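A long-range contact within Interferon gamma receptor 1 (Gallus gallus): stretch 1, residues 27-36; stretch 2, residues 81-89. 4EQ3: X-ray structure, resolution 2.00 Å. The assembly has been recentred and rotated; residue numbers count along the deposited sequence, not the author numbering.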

# COMPACT_ATOMS: atom_id res chain seq x y z
N VAL A 27 -5.15 -7.60 2.28
CA VAL A 27 -5.74 -8.60 3.16
C VAL A 27 -7.25 -8.52 3.18
O VAL A 27 -7.85 -7.44 3.21
N LEU A 28 -7.87 -9.70 3.14
CA LEU A 28 -9.32 -9.83 3.16
C LEU A 28 -9.75 -10.19 4.56
O LEU A 28 -9.19 -11.09 5.17
N TYR A 29 -10.76 -9.50 5.07
CA TYR A 29 -11.25 -9.76 6.41
C TYR A 29 -12.75 -10.02 6.38
O TYR A 29 -13.45 -9.49 5.54
N TRP A 30 -13.22 -10.81 7.33
CA TRP A 30 -14.64 -11.02 7.52
C TRP A 30 -14.93 -11.32 8.99
O TRP A 30 -14.03 -11.45 9.82
N GLN A 31 -16.22 -11.43 9.30
CA GLN A 31 -16.64 -11.74 10.64
C GLN A 31 -17.59 -12.92 10.62
O GLN A 31 -18.22 -13.22 9.59
N TYR A 32 -17.70 -13.60 11.76
CA TYR A 32 -18.55 -14.77 11.84
C TYR A 32 -19.20 -14.90 13.21
O TYR A 32 -18.58 -14.57 14.22
N PRO A 33 -20.44 -15.38 13.23
CA PRO A 33 -21.15 -15.61 14.47
C PRO A 33 -20.55 -16.70 15.33
O PRO A 33 -19.84 -17.54 14.86
N SER A 34 -20.81 -16.61 16.62
CA SER A 34 -20.34 -17.58 17.57
C SER A 34 -21.08 -18.93 17.42
O SER A 34 -22.28 -18.97 17.39
N MSE A 35 -20.33 -20.03 17.30
CA MSE A 35 -20.92 -21.32 17.04
C MSE A 35 -20.46 -22.23 18.12
O MSE A 35 -19.49 -21.95 18.75
N SER A 36 -21.16 -23.34 18.35
CA SER A 36 -20.75 -24.25 19.41
C SER A 36 -19.31 -24.62 19.18
O SER A 36 -18.45 -24.43 20.03
N TRP A 81 -12.46 -10.19 -7.88
CA TRP A 81 -13.48 -10.42 -6.89
C TRP A 81 -12.99 -11.54 -5.97
O TRP A 81 -12.19 -12.38 -6.38
N PHE A 82 -13.46 -11.52 -4.73
CA PHE A 82 -13.13 -12.60 -3.79
C PHE A 82 -14.40 -13.06 -3.11
O PHE A 82 -15.38 -12.33 -3.06
N ARG A 83 -14.40 -14.29 -2.60
CA ARG A 83 -15.59 -14.79 -1.91
C ARG A 83 -15.22 -15.81 -0.85
O ARG A 83 -14.19 -16.47 -0.93
N ILE A 84 -16.07 -15.94 0.16
CA ILE A 84 -15.76 -16.83 1.27
C ILE A 84 -16.98 -17.62 1.67
O ILE A 84 -18.07 -17.07 1.76
N LYS A 85 -16.80 -18.90 1.94
CA LYS A 85 -17.87 -19.69 2.53
C LYS A 85 -17.40 -20.25 3.86
O LYS A 85 -16.20 -20.39 4.08
N ALA A 86 -18.35 -20.57 4.73
CA ALA A 86 -18.05 -21.14 6.04
C ALA A 86 -18.36 -22.64 6.10
O ALA A 86 -19.35 -23.11 5.54
N ILE A 87 -17.50 -23.37 6.80
CA ILE A 87 -17.74 -24.79 7.04
C ILE A 87 -17.91 -25.03 8.54
O ILE A 87 -17.04 -24.70 9.34
N VAL A 88 -19.05 -25.62 8.89
CA VAL A 88 -19.42 -25.88 10.27
C VAL A 88 -19.81 -27.35 10.41
O VAL A 88 -20.90 -27.76 9.99
N GLY A 89 -18.93 -28.14 10.99
CA GLY A 89 -19.14 -29.57 11.03
C GLY A 89 -19.25 -30.11 9.62
O GLY A 89 -18.38 -29.88 8.77

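Packing between the layers of a β-sandwich commonly relies on side chains alone, and this contact in the chicken interferon gamma receptor 1 is a compact example. The strand axes approach to 9.3 Å, cross at -37° and run in broadly the same direction; no hydrogen bond links the stretches. Alternation decides who takes part: Leu 28, Trp 30 and Tyr 32 point toward Phe 82, Ile 84, Ala 86 and Val 88, whereas Tyr 29, Arg 83, Lys 85 and Ile 87 point away.

The aliphatic contacts centre on Ile 84 (chi1 m, chi2 off-well at 120°), whose CD1 lies 3.6 Å from CD2 of Leu 28 (t, p). That same CD2 sits 4.4 Å from CB of Phe 82 (m), a looser contact.

Aromatic rings extend the layer. Trp 30, in the p rotamer, brings CE3 to 3.8 Å from CD1 of Ile 84, while CG2 of Ile 84 lies over one face of the indole. Tyr 32 (t) reaches along the second strand: its CE1 is 3.4 Å from CB of Ala 86, and its OH is 3.6 Å from CG2 of Val 88 (t), its polar need being met elsewhere in the structure.

At the margin, the poorly ordered selenomethionine Met 35 (m, m, t) adds only a loose contact, CG to Val 88 CG2 at 4.4 Å.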

# COMPACT_ATOMS: atom_id res chain seq x y z
CB VAL A 27 -5.18 -8.51 4.60
CG1 VAL A 27 -5.55 -9.75 5.37
CG2 VAL A 27 -3.68 -8.35 4.57
CB LEU A 28 -9.76 -10.93 2.19
CG LEU A 28 -11.22 -11.38 2.30
CD1 LEU A 28 -12.18 -10.31 1.79
CD2 LEU A 28 -11.43 -12.68 1.53
CB TYR A 29 -11.00 -8.55 7.31
CG TYR A 29 -9.56 -8.14 7.45
CD1 TYR A 29 -8.71 -8.81 8.31
CD2 TYR A 29 -9.05 -7.07 6.72
CE1 TYR A 29 -7.38 -8.43 8.45
CE2 TYR A 29 -7.72 -6.67 6.86
CZ TYR A 29 -6.90 -7.36 7.72
OH TYR A 29 -5.58 -7.00 7.88
CB TRP A 30 -15.15 -12.16 6.64
CG TRP A 30 -14.41 -13.44 6.84
CD1 TRP A 30 -14.77 -14.49 7.64
CD2 TRP A 30 -13.17 -13.82 6.22
NE1 TRP A 30 -13.83 -15.49 7.56
CE2 TRP A 30 -12.84 -15.10 6.70
CE3 TRP A 30 -12.31 -13.20 5.31
CZ2 TRP A 30 -11.69 -15.77 6.29
CZ3 TRP A 30 -11.16 -13.86 4.91
CH2 TRP A 30 -10.86 -15.14 5.41
CB GLN A 31 -17.30 -10.51 11.27
CG GLN A 31 -16.31 -9.40 11.59
CD GLN A 31 -16.99 -8.14 12.08
OE1 GLN A 31 -18.02 -7.73 11.55
NE2 GLN A 31 -16.40 -7.51 13.10
CB TYR A 32 -17.76 -16.03 11.51
CG TYR A 32 -18.64 -17.16 11.04
CD1 TYR A 32 -19.21 -17.13 9.78
CD2 TYR A 32 -18.90 -18.25 11.86
CE1 TYR A 32 -20.02 -18.16 9.34
CE2 TYR A 32 -19.71 -19.28 11.43
CZ TYR A 32 -20.27 -19.23 10.17
OH TYR A 32 -21.07 -20.24 9.73
CB PRO A 33 -22.55 -15.97 14.01
CG PRO A 33 -22.39 -16.42 12.69
CD PRO A 33 -21.30 -15.69 12.09
CB SER A 34 -20.48 -17.03 18.98
OG SER A 34 -19.86 -17.88 19.87
CB MSE A 35 -20.42 -21.89 15.73
CG MSE A 35 -20.78 -21.18 14.52
SE MSE A 35 -22.56 -20.91 14.41
CE MSE A 35 -22.68 -19.82 12.86
CB SER A 36 -21.56 -25.51 19.41
OG SER A 36 -22.83 -25.29 18.88
CB TRP A 81 -14.82 -10.79 -7.54
CG TRP A 81 -15.55 -9.61 -8.09
CD1 TRP A 81 -16.54 -8.89 -7.48
CD2 TRP A 81 -15.33 -9.01 -9.37
NE1 TRP A 81 -16.95 -7.88 -8.30
CE2 TRP A 81 -16.23 -7.93 -9.47
CE3 TRP A 81 -14.47 -9.27 -10.43
CZ2 TRP A 81 -16.29 -7.11 -10.60
CZ3 TRP A 81 -14.54 -8.46 -11.55
CH2 TRP A 81 -15.44 -7.39 -11.62
CB PHE A 82 -12.10 -12.15 -2.75
CG PHE A 82 -10.91 -11.45 -3.33
CD1 PHE A 82 -10.88 -10.06 -3.40
CD2 PHE A 82 -9.83 -12.16 -3.81
CE1 PHE A 82 -9.78 -9.40 -3.93
CE2 PHE A 82 -8.73 -11.52 -4.35
CZ PHE A 82 -8.71 -10.13 -4.41
CB ARG A 83 -16.61 -15.37 -2.90
CG ARG A 83 -16.21 -16.69 -3.54
CD ARG A 83 -17.29 -17.14 -4.53
NE ARG A 83 -17.01 -18.41 -5.20
CZ ARG A 83 -17.81 -18.95 -6.11
NH1 ARG A 83 -18.94 -18.34 -6.44
NH2 ARG A 83 -17.51 -20.11 -6.68
CB ILE A 84 -15.31 -16.04 2.51
CG1 ILE A 84 -14.30 -14.94 2.14
CG2 ILE A 84 -14.75 -17.01 3.57
CD1 ILE A 84 -14.76 -13.55 2.48
CB LYS A 85 -18.28 -20.84 1.60
CG LYS A 85 -17.19 -21.90 1.43
CD LYS A 85 -17.70 -23.11 0.66
CE LYS A 85 -16.55 -24.03 0.28
NZ LYS A 85 -17.01 -25.26 -0.43
CB ALA A 86 -18.83 -20.42 7.12
CB ILE A 87 -16.59 -25.65 6.53
CG1 ILE A 87 -16.28 -25.29 5.07
CG2 ILE A 87 -16.95 -27.12 6.67
CD1 ILE A 87 -15.02 -25.94 4.55
CB VAL A 88 -20.60 -24.98 10.70
CG1 VAL A 88 -21.23 -25.50 11.98
CG2 VAL A 88 -20.14 -23.55 10.86